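Local coordinates for protein phosphoribosylformylglycinamidine synthase 2 (Thermus thermophilus, PDB 3VIU) that belongs to the AIR synthase related family, carries that family's N- and C-terminal domain pair twice, and binds adenosine-5'-diphosphate and a magnesium ion, at residues A[107-111]-A[305-309]; A[261-266]-A[299-303]; A[115-121]-A[175-181]. All blocks are in the same frame, centred on the assembly; numbering follows the deposited sequence.

Interaction 1 of 3, residues A[107-111]-A[305-309]; sequences LRDIM and QERMV. With ADP (adenosine-5'-diphosphate), chain B.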
ATOM      1  N   LEU A 107       4.632  -3.952 -10.055  1.00 16.09           N
ATOM      2  CA  LEU A 107       5.335  -3.171 -11.069  1.00 18.32           C
ATOM      3  C   LEU A 107       4.650  -3.282 -12.426  1.00 19.55           C
ATOM      4  O   LEU A 107       4.531  -2.294 -13.158  1.00 18.45           O
ATOM      5  CB  LEU A 107       6.778  -3.661 -11.190  1.00 19.90           C
ATOM      6  CG  LEU A 107       7.942  -2.809 -10.683  1.00 22.29           C
ATOM      7  CD1 LEU A 107       7.516  -1.907  -9.543  1.00 22.44           C
ATOM      8  CD2 LEU A 107       9.074  -3.755 -10.259  1.00 20.34           C
ATOM      9  N   ARG A 108       4.206  -4.491 -12.758  1.00 19.63           N
ATOM     10  CA  ARG A 108       3.539  -4.727 -14.027  1.00 21.20           C
ATOM     11  C   ARG A 108       2.172  -4.047 -14.098  1.00 22.40           C
ATOM     12  O   ARG A 108       1.780  -3.559 -15.156  1.00 21.79           O
ATOM     13  CB  ARG A 108       3.414  -6.234 -14.287  1.00 20.39           C
ATOM     14  CG  ARG A 108       4.752  -6.897 -14.612  1.00 20.68           C
ATOM     15  CD  ARG A 108       4.560  -8.297 -15.166  1.00 23.88           C
ATOM     16  NE  ARG A 108       4.158  -9.253 -14.144  1.00 25.90           N
ATOM     17  CZ  ARG A 108       4.985  -9.769 -13.237  1.00 26.72           C
ATOM     18  NH1 ARG A 108       4.524 -10.634 -12.341  1.00 25.32           N
ATOM     19  NH2 ARG A 108       6.272  -9.430 -13.232  1.00 25.65           N
ATOM     20  N   ASP A 109       1.456  -4.000 -12.975  1.00 22.72           N
ATOM     21  CA  ASP A 109       0.151  -3.343 -12.950  1.00 24.71           C
ATOM     22  C   ASP A 109       0.304  -1.860 -13.261  1.00 23.46           C
ATOM     23  O   ASP A 109      -0.517  -1.274 -13.959  1.00 23.77           O
ATOM     24  CB  ASP A 109      -0.517  -3.475 -11.579  1.00 27.69           C
ATOM     25  CG  ASP A 109      -1.043  -4.865 -11.313  1.00 29.65           C
ATOM     26  OD1 ASP A 109      -1.599  -5.483 -12.245  1.00 32.98           O
ATOM     27  OD2 ASP A 109      -0.916  -5.334 -10.164  1.00 30.93           O
ATOM     28  N   ILE A 110       1.354  -1.255 -12.722  1.00 22.38           N
ATOM     29  CA  ILE A 110       1.618   0.158 -12.933  1.00 20.80           C
ATOM     30  C   ILE A 110       2.082   0.402 -14.369  1.00 21.18           C
ATOM     31  O   ILE A 110       1.700   1.390 -14.990  1.00 20.92           O
ATOM     32  CB  ILE A 110       2.688   0.653 -11.948  1.00 21.91           C
ATOM     33  CG1 ILE A 110       2.201   0.435 -10.507  1.00 21.42           C
ATOM     34  CG2 ILE A 110       3.045   2.098 -12.237  1.00 20.17           C
ATOM     35  CD1 ILE A 110       0.806   0.926 -10.239  1.00 19.38           C
HETATM   36  N   MSE A 111       2.903  -0.504 -14.892  1.00 21.34           N
HETATM   37  CA  MSE A 111       3.400  -0.393 -16.263  1.00 21.64           C
HETATM   38  C   MSE A 111       2.270  -0.481 -17.272  1.00 20.60           C
HETATM   39  O   MSE A 111       2.285   0.214 -18.288  1.00 19.20           O
HETATM   40  CB  MSE A 111       4.346  -1.532 -16.613  1.00 26.04           C
HETATM   41  CG  MSE A 111       5.682  -1.571 -15.937  1.00 32.82           C
HETATM   42 SE   MSE A 111       6.516  -3.220 -16.544  1.00 43.65          SE
HETATM   43  CE  MSE A 111       6.733  -4.115 -14.841  1.00 42.15           C
ATOM     44  N   GLN A 305       6.099 -15.594 -14.126  1.00 20.72           N
ATOM     45  CA  GLN A 305       6.410 -14.172 -14.010  1.00 23.44           C
ATOM     46  C   GLN A 305       6.824 -13.499 -15.311  1.00 23.43           C
ATOM     47  O   GLN A 305       7.100 -14.161 -16.315  1.00 22.99           O
ATOM     48  CB  GLN A 305       7.516 -13.956 -12.975  1.00 25.20           C
ATOM     49  CG  GLN A 305       7.213 -14.506 -11.594  1.00 28.39           C
ATOM     50  CD  GLN A 305       6.033 -13.825 -10.941  1.00 29.13           C
ATOM     51  OE1 GLN A 305       5.993 -12.603 -10.822  1.00 30.49           O
ATOM     52  NE2 GLN A 305       5.065 -14.617 -10.508  1.00 32.87           N
ATOM     53  N   GLU A 306       6.880 -12.170 -15.248  1.00 23.28           N
ATOM     54  CA  GLU A 306       7.241 -11.297 -16.364  1.00 24.57           C
ATOM     55  C   GLU A 306       6.627 -11.630 -17.720  1.00 24.90           C
ATOM     56  O   GLU A 306       7.336 -11.765 -18.721  1.00 25.93           O
ATOM     57  CB  GLU A 306       8.768 -11.173 -16.511  1.00 24.43           C
ATOM     58  CG  GLU A 306       9.581 -12.257 -15.856  1.00 28.42           C
ATOM     59  CD  GLU A 306       9.813 -12.026 -14.369  1.00 29.39           C
ATOM     60  OE1 GLU A 306      10.270 -12.980 -13.710  1.00 32.96           O
ATOM     61  OE2 GLU A 306       9.554 -10.912 -13.860  1.00 26.88           O
ATOM     62  N   ARG A 307       5.304 -11.756 -17.746  1.00 24.18           N
ATOM     63  CA  ARG A 307       4.579 -12.022 -18.985  1.00 24.50           C
ATOM     64  C   ARG A 307       3.640 -10.840 -19.203  1.00 25.56           C
ATOM     65  O   ARG A 307       3.078 -10.297 -18.247  1.00 22.73           O
ATOM     66  CB  ARG A 307       3.797 -13.332 -18.899  1.00 21.27           C
ATOM     67  CG  ARG A 307       4.659 -14.569 -19.070  1.00 19.87           C
ATOM     68  CD  ARG A 307       3.788 -15.800 -19.098  1.00 18.64           C
ATOM     69  NE  ARG A 307       2.980 -15.894 -17.886  1.00 17.20           N
ATOM     70  CZ  ARG A 307       1.955 -16.727 -17.733  1.00 16.46           C
ATOM     71  NH1 ARG A 307       1.605 -17.545 -18.718  1.00 13.20           N
ATOM     72  NH2 ARG A 307       1.276 -16.731 -16.595  1.00 14.06           N
HETATM   73  N   MSE A 308       3.470 -10.448 -20.460  1.00 27.94           N
HETATM   74  CA  MSE A 308       2.649  -9.291 -20.781  1.00 30.95           C
HETATM   75  C   MSE A 308       1.787  -9.487 -22.033  1.00 30.19           C
HETATM   76  O   MSE A 308       2.230 -10.064 -23.028  1.00 29.00           O
HETATM   77  CB  MSE A 308       3.575  -8.082 -20.982  1.00 37.03           C
HETATM   78  CG  MSE A 308       2.932  -6.727 -20.777  1.00 47.23           C
HETATM   79 SE   MSE A 308       2.717  -6.310 -18.885  1.00 63.85          SE
HETATM   80  CE  MSE A 308       4.312  -5.232 -18.615  1.00 57.45           C
ATOM     81  N   VAL A 309       0.557  -8.990 -21.974  1.00 28.91           N
ATOM     82  CA  VAL A 309      -0.374  -9.056 -23.094  1.00 28.63           C
ATOM     83  C   VAL A 309      -0.486  -7.652 -23.706  1.00 27.83           C
ATOM     84  O   VAL A 309      -0.666  -6.674 -22.978  1.00 26.51           O
ATOM     85  CB  VAL A 309      -1.776  -9.510 -22.621  1.00 29.98           C
ATOM     86  CG1 VAL A 309      -2.800  -9.283 -23.712  1.00 30.80           C
ATOM     87  CG2 VAL A 309      -1.742 -10.983 -22.247  1.00 30.65           C
TER
HETATM   88  PB  ADP B 800      -4.499  -7.679 -10.187  1.00 74.65           P
HETATM   89  O1B ADP B 800      -4.898  -9.104 -10.011  1.00 75.79           O
HETATM   90  O2B ADP B 800      -3.423  -7.286  -9.055  1.00 74.08           O
HETATM   91  O3B ADP B 800      -3.833  -7.494 -11.725  1.00 74.54           O
HETATM   92  PA  ADP B 800      -7.000  -7.350  -9.148  1.00 68.93           P
HETATM   93  O1A ADP B 800      -7.891  -8.166 -10.017  1.00 68.84           O
HETATM   94  O2A ADP B 800      -6.389  -8.302  -7.987  1.00 68.99           O
HETATM   95  O3A ADP B 800      -5.801  -6.692 -10.056  1.00 71.48           O
HETATM   96  O5' ADP B 800      -7.810  -6.138  -8.409  1.00 64.03           O
HETATM   97  C5' ADP B 800      -9.161  -6.087  -8.908  1.00 57.25           C
HETATM   98  C4' ADP B 800      -9.639  -4.639  -9.227  1.00 52.52           C
HETATM   99  O4' ADP B 800     -10.478  -4.115  -8.148  1.00 50.76           O
HETATM  100  C3' ADP B 800      -8.493  -3.609  -9.399  1.00 50.00           C
HETATM  101  O3' ADP B 800      -8.878  -2.621 -10.363  1.00 48.00           O
HETATM  102  C2' ADP B 800      -8.327  -3.032  -7.993  1.00 48.84           C
HETATM  103  O2' ADP B 800      -7.734  -1.731  -8.007  1.00 46.83           O
HETATM  104  C1' ADP B 800      -9.755  -3.045  -7.444  1.00 49.10           C
HETATM  105  N9  ADP B 800      -9.776  -3.268  -5.992  1.00 48.44           N
HETATM  106  C8  ADP B 800      -9.579  -4.459  -5.350  1.00 47.66           C
HETATM  107  N7  ADP B 800      -9.667  -4.302  -4.060  1.00 47.23           N
HETATM  108  C5  ADP B 800      -9.924  -3.006  -3.785  1.00 46.31           C
HETATM  109  C6  ADP B 800     -10.120  -2.252  -2.599  1.00 45.84           C
HETATM  110  N6  ADP B 800     -10.062  -2.863  -1.360  1.00 45.15           N
HETATM  111  N1  ADP B 800     -10.364  -0.927  -2.706  1.00 45.24           N
HETATM  112  C2  ADP B 800     -10.425  -0.315  -3.898  1.00 44.61           C
HETATM  113  N3  ADP B 800     -10.246  -0.989  -5.036  1.00 44.46           N
HETATM  114  C4  ADP B 800      -9.998  -2.317  -5.026  1.00 46.63           C
HETATM  115  O   HOH W   1       8.034 -10.990 -10.911  1.00 23.83           O
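Arg-108 extends from helix 95-112 and lays one face of its guanidinium over the backbone of Gln-305 and Glu-306, just ahead of strand 307-312. Its length lets it span the gap: the helix and strand axes come no closer than 10.5 Å, at 23°. At the tip, Arg-108 NH1 donates to Gln-305 OE1 at 2.9 Å. Arg-108 NH2 and Glu-306 OE2 form a long salt bridge of 3.7 Å, and a water that donates to Gln-305 OE1 at 2.6 Å makes weak bonds to both charged groups. Glu-306 is also held by Tyr-148 OH and Asp-234 N. One helical turn beyond Arg-108, Met-111 SE meets Met-308 CE at 3.6 Å; both are selenomethionines, flexible apolar chains suited to filling the space between helix and strand. The CA-CB bond of Asp-109 points away from 305-309; its carboxylate belongs to the ADP pocket, Asp-109 OD1 lying 3.1 Å from O3B of ADP. The CA-CB bond of Arg-307 points away from the helix, and its guanidinium hydrogen-bonds Ser-302 O. One firm bond to a neutral amide, a long ion pair and a weak water bond, beside a selenomethionine pair, imply a polar tie between the first AIR synthase related N- and C-terminal domains that rests mainly on Gln-305.

Interaction 2 of 3, residues A[261-266]-A[299-303]; sequences GAAGLT and LLLSE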
ATOM      1  N   GLY A 261      -0.998 -12.211 -14.162  1.00 34.50           N
ATOM      2  CA  GLY A 261      -0.696 -12.509 -12.781  1.00 34.18           C
ATOM      3  C   GLY A 261      -1.459 -13.741 -12.376  1.00 33.57           C
ATOM      4  O   GLY A 261      -1.339 -14.792 -13.003  1.00 33.51           O
ATOM      5  N   ALA A 262      -2.254 -13.609 -11.326  1.00 33.61           N
ATOM      6  CA  ALA A 262      -3.052 -14.717 -10.842  1.00 32.49           C
ATOM      7  C   ALA A 262      -3.972 -15.172 -11.970  1.00 31.40           C
ATOM      8  O   ALA A 262      -4.665 -14.354 -12.574  1.00 30.47           O
ATOM      9  CB  ALA A 262      -3.871 -14.274  -9.637  1.00 32.68           C
ATOM     10  N   ALA A 263      -3.960 -16.474 -12.250  1.00 28.85           N
ATOM     11  CA  ALA A 263      -4.801 -17.056 -13.293  1.00 26.69           C
ATOM     12  C   ALA A 263      -4.234 -16.821 -14.695  1.00 25.14           C
ATOM     13  O   ALA A 263      -4.906 -17.069 -15.696  1.00 25.28           O
ATOM     14  CB  ALA A 263      -6.227 -16.498 -13.190  1.00 23.32           C
ATOM     15  N   GLY A 264      -2.994 -16.341 -14.742  1.00 23.81           N
ATOM     16  CA  GLY A 264      -2.302 -16.079 -15.997  1.00 21.44           C
ATOM     17  C   GLY A 264      -3.096 -15.633 -17.219  1.00 21.53           C
ATOM     18  O   GLY A 264      -3.816 -14.633 -17.193  1.00 21.41           O
ATOM     19  N   LEU A 265      -2.937 -16.385 -18.304  1.00 20.75           N
ATOM     20  CA  LEU A 265      -3.605 -16.103 -19.571  1.00 20.09           C
ATOM     21  C   LEU A 265      -5.117 -16.040 -19.445  1.00 20.14           C
ATOM     22  O   LEU A 265      -5.760 -15.181 -20.043  1.00 21.13           O
ATOM     23  CB  LEU A 265      -3.228 -17.166 -20.606  1.00 21.28           C
ATOM     24  CG  LEU A 265      -1.836 -17.108 -21.229  1.00 17.59           C
ATOM     25  CD1 LEU A 265      -1.521 -18.418 -21.922  1.00 19.73           C
ATOM     26  CD2 LEU A 265      -1.779 -15.953 -22.203  1.00 18.44           C
ATOM     27  N   THR A 266      -5.687 -16.950 -18.666  1.00 19.26           N
ATOM     28  CA  THR A 266      -7.126 -16.970 -18.480  1.00 19.23           C
ATOM     29  C   THR A 266      -7.662 -15.628 -17.970  1.00 20.91           C
ATOM     30  O   THR A 266      -8.550 -15.045 -18.588  1.00 21.73           O
ATOM     31  CB  THR A 266      -7.536 -18.088 -17.508  1.00 19.52           C
ATOM     32  OG1 THR A 266      -7.135 -19.355 -18.045  1.00 17.08           O
ATOM     33  CG2 THR A 266      -9.040 -18.085 -17.297  1.00 17.27           C
ATOM     34  N   LEU A 299      -1.076 -24.535 -19.415  1.00 26.10           N
ATOM     35  CA  LEU A 299      -0.736 -23.322 -20.138  1.00 25.47           C
ATOM     36  C   LEU A 299      -1.684 -22.211 -19.723  1.00 25.08           C
ATOM     37  O   LEU A 299      -1.260 -21.088 -19.438  1.00 24.42           O
ATOM     38  CB  LEU A 299      -0.821 -23.561 -21.649  1.00 26.03           C
ATOM     39  CG  LEU A 299       0.216 -24.549 -22.214  1.00 26.76           C
ATOM     40  CD1 LEU A 299      -0.137 -24.926 -23.643  1.00 24.25           C
ATOM     41  CD2 LEU A 299       1.607 -23.930 -22.140  1.00 25.59           C
ATOM     42  N   LEU A 300      -2.969 -22.543 -19.661  1.00 24.48           N
ATOM     43  CA  LEU A 300      -4.004 -21.577 -19.298  1.00 24.53           C
ATOM     44  C   LEU A 300      -3.906 -21.007 -17.885  1.00 25.50           C
ATOM     45  O   LEU A 300      -4.192 -19.829 -17.667  1.00 25.91           O
ATOM     46  CB  LEU A 300      -5.387 -22.205 -19.477  1.00 22.86           C
ATOM     47  CG  LEU A 300      -5.904 -22.399 -20.905  1.00 18.39           C
ATOM     48  CD1 LEU A 300      -7.090 -23.335 -20.888  1.00 16.59           C
ATOM     49  CD2 LEU A 300      -6.293 -21.060 -21.492  1.00 15.42           C
ATOM     50  N   LEU A 301      -3.495 -21.828 -16.927  1.00 24.48           N
ATOM     51  CA  LEU A 301      -3.431 -21.365 -15.549  1.00 23.55           C
ATOM     52  C   LEU A 301      -2.052 -21.062 -14.987  1.00 21.64           C
ATOM     53  O   LEU A 301      -1.922 -20.691 -13.823  1.00 21.67           O
ATOM     54  CB  LEU A 301      -4.166 -22.367 -14.657  1.00 24.68           C
ATOM     55  CG  LEU A 301      -5.606 -22.590 -15.139  1.00 23.99           C
ATOM     56  CD1 LEU A 301      -6.375 -23.454 -14.161  1.00 23.06           C
ATOM     57  CD2 LEU A 301      -6.278 -21.244 -15.298  1.00 24.88           C
ATOM     58  N   SER A 302      -1.017 -21.221 -15.801  1.00 19.88           N
ATOM     59  CA  SER A 302       0.323 -20.920 -15.337  1.00 16.79           C
ATOM     60  C   SER A 302       0.369 -19.464 -14.916  1.00 17.71           C
ATOM     61  O   SER A 302      -0.274 -18.611 -15.528  1.00 15.46           O
ATOM     62  CB  SER A 302       1.346 -21.124 -16.445  1.00 16.95           C
ATOM     63  OG  SER A 302       2.585 -20.542 -16.077  1.00 13.35           O
ATOM     64  N   GLU A 303       1.134 -19.179 -13.872  1.00 18.24           N
ATOM     65  CA  GLU A 303       1.275 -17.810 -13.403  1.00 19.21           C
ATOM     66  C   GLU A 303       2.746 -17.438 -13.473  1.00 18.75           C
ATOM     67  O   GLU A 303       3.276 -16.802 -12.566  1.00 19.75           O
ATOM     68  CB  GLU A 303       0.746 -17.685 -11.974  1.00 19.50           C
ATOM     69  CG  GLU A 303      -0.738 -18.006 -11.878  1.00 26.63           C
ATOM     70  CD  GLU A 303      -1.284 -17.931 -10.465  1.00 29.73           C
ATOM     71  OE1 GLU A 303      -2.514 -18.119 -10.298  1.00 28.98           O
ATOM     72  OE2 GLU A 303      -0.489 -17.686  -9.529  1.00 31.15           O
TER
HETATM   73  O   HOH W   2      -0.990 -18.690 -18.155  1.00 14.19           O
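Ala-263 N donates to Glu-303 OE1 at 2.9 Å with an angle of 164°, and at the other end Thr-266 OG1 donates to Leu-300 O at 3.0 Å, backed by a weak 3.4 Å bond from Thr-266 N to the same Leu-300 O. Glutamate suits the first site because its extended side chain can reach under the turn, and threonine the second because its short hydroxyl sits right beside a helical carbonyl. Between them a water accepts from Leu-265 N at 3.0 Å and lies 2.7 Å from both Leu-299 O and Ser-302 O, filling a gap between backbones. Gly-264 CA makes a CA-H...O contact of 3.3 Å with Ser-302 O; a beta carbon here would come within 2.0 Å of that oxygen, so no larger residue could fit, and the phi of 32° points the same way.

Farther out, Leu-265 CD1 rests on Leu-299 O at 3.7 Å, and Leu-301 CD2 packs against Thr-266 OG1 at 3.4 Å. Helix 28-37 covers this layer, with Leu-33 touching Thr-266 and Leu-301 and Val-36 touching Ala-263, while Phe-343 and Val-345 of strand 342-347 meet Thr-266 and Leu-300.

Residues Gly-261 to Gly-264 form a type II beta turn, closed by Gly-264 N to Gly-261 O at 2.9 Å, with Ala-263 adopting positive phi at its third position. This turn joins strand 254-259 to helix 264-275 in the first AIR synthase related C-terminal domain, and brings the side chain of Ala-262 to about 5 Å from the bound ADP.

Interaction 3 of 3, residues A[115-121]-A[175-181]; sequences ARPIALL and AMCLGLL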
ATOM      1  N   ALA A 115       2.561   3.915 -17.230  1.00 23.82           N
ATOM      2  CA  ALA A 115       3.278   4.746 -16.271  1.00 23.91           C
ATOM      3  C   ALA A 115       4.595   4.086 -15.896  1.00 23.51           C
ATOM      4  O   ALA A 115       4.638   2.897 -15.581  1.00 23.08           O
ATOM      5  CB  ALA A 115       2.437   4.955 -15.028  1.00 22.93           C
ATOM      6  N   ARG A 116       5.670   4.863 -15.946  1.00 21.85           N
ATOM      7  CA  ARG A 116       6.978   4.348 -15.592  1.00 20.84           C
ATOM      8  C   ARG A 116       7.113   4.357 -14.072  1.00 19.95           C
ATOM      9  O   ARG A 116       6.982   5.402 -13.433  1.00 20.88           O
ATOM     10  CB  ARG A 116       8.064   5.215 -16.222  1.00 19.53           C
ATOM     11  CG  ARG A 116       9.464   4.878 -15.779  1.00 19.33           C
ATOM     12  CD  ARG A 116      10.463   5.841 -16.402  1.00 20.31           C
ATOM     13  NE  ARG A 116      10.605   5.621 -17.839  1.00 20.49           N
ATOM     14  CZ  ARG A 116      11.346   4.656 -18.372  1.00 21.16           C
ATOM     15  NH1 ARG A 116      12.020   3.822 -17.587  1.00 19.40           N
ATOM     16  NH2 ARG A 116      11.411   4.518 -19.690  1.00 18.76           N
ATOM     17  N   PRO A 117       7.352   3.185 -13.472  1.00 17.74           N
ATOM     18  CA  PRO A 117       7.508   3.047 -12.019  1.00 17.14           C
ATOM     19  C   PRO A 117       8.588   3.979 -11.464  1.00 15.97           C
ATOM     20  O   PRO A 117       9.731   3.923 -11.897  1.00 16.33           O
ATOM     21  CB  PRO A 117       7.884   1.581 -11.858  1.00 16.35           C
ATOM     22  CG  PRO A 117       7.123   0.930 -12.971  1.00 16.06           C
ATOM     23  CD  PRO A 117       7.375   1.866 -14.128  1.00 17.16           C
ATOM     24  N   ILE A 118       8.230   4.825 -10.504  1.00 14.45           N
ATOM     25  CA  ILE A 118       9.204   5.744  -9.933  1.00 15.62           C
ATOM     26  C   ILE A 118       9.451   5.445  -8.474  1.00 16.27           C
ATOM     27  O   ILE A 118      10.387   5.979  -7.874  1.00 16.76           O
ATOM     28  CB  ILE A 118       8.759   7.238 -10.059  1.00 15.23           C
ATOM     29  CG1 ILE A 118       7.460   7.477  -9.279  1.00 15.04           C
ATOM     30  CG2 ILE A 118       8.598   7.607 -11.524  1.00 14.37           C
ATOM     31  CD1 ILE A 118       6.929   8.910  -9.362  1.00 12.34           C
ATOM     32  N   ALA A 119       8.614   4.593  -7.893  1.00 15.95           N
ATOM     33  CA  ALA A 119       8.797   4.259  -6.494  1.00 14.98           C
ATOM     34  C   ALA A 119       8.007   3.051  -6.005  1.00 15.81           C
ATOM     35  O   ALA A 119       6.941   2.722  -6.533  1.00 14.19           O
ATOM     36  CB  ALA A 119       8.463   5.466  -5.643  1.00 13.55           C
ATOM     37  N   LEU A 120       8.563   2.401  -4.985  1.00 16.99           N
ATOM     38  CA  LEU A 120       7.951   1.247  -4.331  1.00 17.68           C
ATOM     39  C   LEU A 120       7.902   1.513  -2.829  1.00 17.61           C
ATOM     40  O   LEU A 120       8.808   2.129  -2.274  1.00 19.03           O
ATOM     41  CB  LEU A 120       8.765  -0.028  -4.582  1.00 17.00           C
ATOM     42  CG  LEU A 120       8.619  -0.682  -5.960  1.00 17.45           C
ATOM     43  CD1 LEU A 120       9.720  -1.705  -6.171  1.00 16.99           C
ATOM     44  CD2 LEU A 120       7.247  -1.320  -6.070  1.00 15.91           C
ATOM     45  N   LEU A 121       6.825   1.082  -2.187  1.00 18.54           N
ATOM     46  CA  LEU A 121       6.685   1.222  -0.742  1.00 19.81           C
ATOM     47  C   LEU A 121       6.208  -0.134  -0.242  1.00 20.49           C
ATOM     48  O   LEU A 121       5.327  -0.745  -0.844  1.00 20.81           O
ATOM     49  CB  LEU A 121       5.668   2.309  -0.365  1.00 19.89           C
ATOM     50  CG  LEU A 121       5.990   3.775  -0.684  1.00 21.95           C
ATOM     51  CD1 LEU A 121       5.661   4.065  -2.145  1.00 18.21           C
ATOM     52  CD2 LEU A 121       5.171   4.698   0.226  1.00 18.54           C
ATOM     53  N   ALA A 175       2.843  -4.630  -1.310  1.00 16.20           N
ATOM     54  CA  ALA A 175       3.749  -3.727  -2.001  1.00 17.41           C
ATOM     55  C   ALA A 175       2.965  -2.678  -2.771  1.00 18.85           C
ATOM     56  O   ALA A 175       2.027  -2.990  -3.507  1.00 20.97           O
ATOM     57  CB  ALA A 175       4.655  -4.504  -2.944  1.00 16.14           C
HETATM   58  N   MSE A 176       3.352  -1.425  -2.590  1.00 18.98           N
HETATM   59  CA  MSE A 176       2.697  -0.329  -3.272  1.00 20.57           C
HETATM   60  C   MSE A 176       3.658   0.203  -4.327  1.00 19.20           C
HETATM   61  O   MSE A 176       4.868   0.217  -4.115  1.00 17.30           O
HETATM   62  CB  MSE A 176       2.357   0.767  -2.269  1.00 23.25           C
HETATM   63  CG  MSE A 176       1.638   1.959  -2.855  1.00 28.99           C
HETATM   64 SE   MSE A 176       1.356   3.297  -1.469  1.00 43.00          SE
HETATM   65  CE  MSE A 176       0.780   4.785  -2.564  1.00 36.27           C
ATOM     66  N   CYS A 177       3.124   0.625  -5.471  1.00 18.34           N
ATOM     67  CA  CYS A 177       3.969   1.164  -6.517  1.00 17.01           C
ATOM     68  C   CYS A 177       3.456   2.480  -7.110  1.00 17.32           C
ATOM     69  O   CYS A 177       2.261   2.663  -7.309  1.00 16.32           O
ATOM     70  CB  CYS A 177       4.154   0.131  -7.627  1.00 18.86           C
ATOM     71  SG  CYS A 177       5.321   0.661  -8.912  1.00 16.85           S
ATOM     72  N   LEU A 178       4.383   3.395  -7.378  1.00 17.54           N
ATOM     73  CA  LEU A 178       4.066   4.690  -7.970  1.00 17.35           C
ATOM     74  C   LEU A 178       4.700   4.785  -9.354  1.00 19.45           C
ATOM     75  O   LEU A 178       5.873   4.445  -9.532  1.00 20.97           O
ATOM     76  CB  LEU A 178       4.611   5.836  -7.106  1.00 16.96           C
ATOM     77  CG  LEU A 178       3.596   6.671  -6.334  1.00 15.80           C
ATOM     78  CD1 LEU A 178       3.021   5.850  -5.201  1.00 17.69           C
ATOM     79  CD2 LEU A 178       4.263   7.919  -5.803  1.00 15.33           C
ATOM     80  N   GLY A 179       3.926   5.247 -10.333  1.00 20.16           N
ATOM     81  CA  GLY A 179       4.447   5.395 -11.676  1.00 20.40           C
ATOM     82  C   GLY A 179       3.971   6.702 -12.278  1.00 22.15           C
ATOM     83  O   GLY A 179       2.860   7.154 -11.977  1.00 22.48           O
ATOM     84  N   LEU A 180       4.799   7.334 -13.107  1.00 22.45           N
ATOM     85  CA  LEU A 180       4.376   8.580 -13.724  1.00 22.96           C
ATOM     86  C   LEU A 180       4.286   8.446 -15.227  1.00 22.35           C
ATOM     87  O   LEU A 180       4.931   7.591 -15.838  1.00 22.95           O
ATOM     88  CB  LEU A 180       5.294   9.757 -13.343  1.00 24.41           C
ATOM     89  CG  LEU A 180       6.653  10.055 -13.979  1.00 25.87           C
ATOM     90  CD1 LEU A 180       6.546  10.187 -15.484  1.00 30.80           C
ATOM     91  CD2 LEU A 180       7.178  11.357 -13.406  1.00 25.65           C
ATOM     92  N   LEU A 181       3.466   9.300 -15.816  1.00 22.23           N
ATOM     93  CA  LEU A 181       3.265   9.297 -17.249  1.00 22.47           C
ATOM     94  C   LEU A 181       2.652  10.615 -17.678  1.00 22.79           C
ATOM     95  O   LEU A 181       2.209  11.417 -16.851  1.00 22.40           O
ATOM     96  CB  LEU A 181       2.324   8.159 -17.644  1.00 20.72           C
ATOM     97  CG  LEU A 181       0.890   8.266 -17.117  1.00 22.81           C
ATOM     98  CD1 LEU A 181       0.013   7.264 -17.847  1.00 25.81           C
ATOM     99  CD2 LEU A 181       0.850   8.019 -15.616  1.00 20.88           C
TER
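Gly-179 provides the hollow of this antiparallel strand pair. Opposite it sits Pro-117, with the two CA atoms only 3.9 Å apart, and the methyl of Ala-115 drops onto the glycine backbone, Ala-115 CB to Gly-179 C being 3.6 Å. A beta carbon on Gly-179 would be squeezed to 3.0 Å from Ala-115 CB. Proline is tolerated because the pair is a non-hydrogen-bonded one, so its missing amide hydrogen costs no bond to the partner strand.

The main bump follows directly. Ile-118 and Ala-119 both face Leu-178 in a classic beta bulge: Leu-178 O accepts from Ile-118 N at 2.6 Å and from Ala-119 N at 3.2 Å, shifting the register by one. The extra Ile-118 side chain fills the groove beside Leu-178 and Leu-180, with CG1 3.9 Å from Leu-178 CB and CG2 4.0 Å from Leu-180 CG. Small Ala-119 fits against Leu-178, CB to CB 4.1 Å, and Leu-121 covers Met-176 (a selenomethionine) with the same CB-CB spacing. On the other face Leu-120 CD2 leans on Cys-177 CB at 3.8 Å, and Pro-117 CB meets Cys-177 SG at 4.0 Å. The strand axes cross at 137°, a strongly twisted pairing.

Helix 95-112 lies on the face bearing Leu-120 and Cys-177, through Val-103, Ile-106 and Leu-107. Arg-116 reaches Glu-243 of helix 235-250 in a salt bridge, while strands 78-86 and 156-163 flank the pair, making it an interior part of the six-stranded mixed sheet.

In the fold
All three contacts are largely buried, but they differ in depth and chemistry. The centre of interaction 3 is about 11 Å, that of interaction 2 about 24 Å, from the centre of the chain. Interaction 3 pairs strands by backbone bonds and apolar side chains within the first AIR synthase related N-terminal domain; interaction 2, within the first C-terminal domain, is held by backbone groups, one carboxylate, one hydroxyl and a water. Interaction 1 bridges these domains through a charged side chain and a selenomethionine pair. Leu-107 CD1 and Ile-110 CG1 pack on Cys-177 SG and Cys-177 CB at 3.4 and 3.5 Å, joining it to interaction 3. Arg-307 NH2 probably hydrogen-bonds Ser-302 O at 2.7 Å, linking interactions 1 and 2, whereas 2 and 3 do not touch.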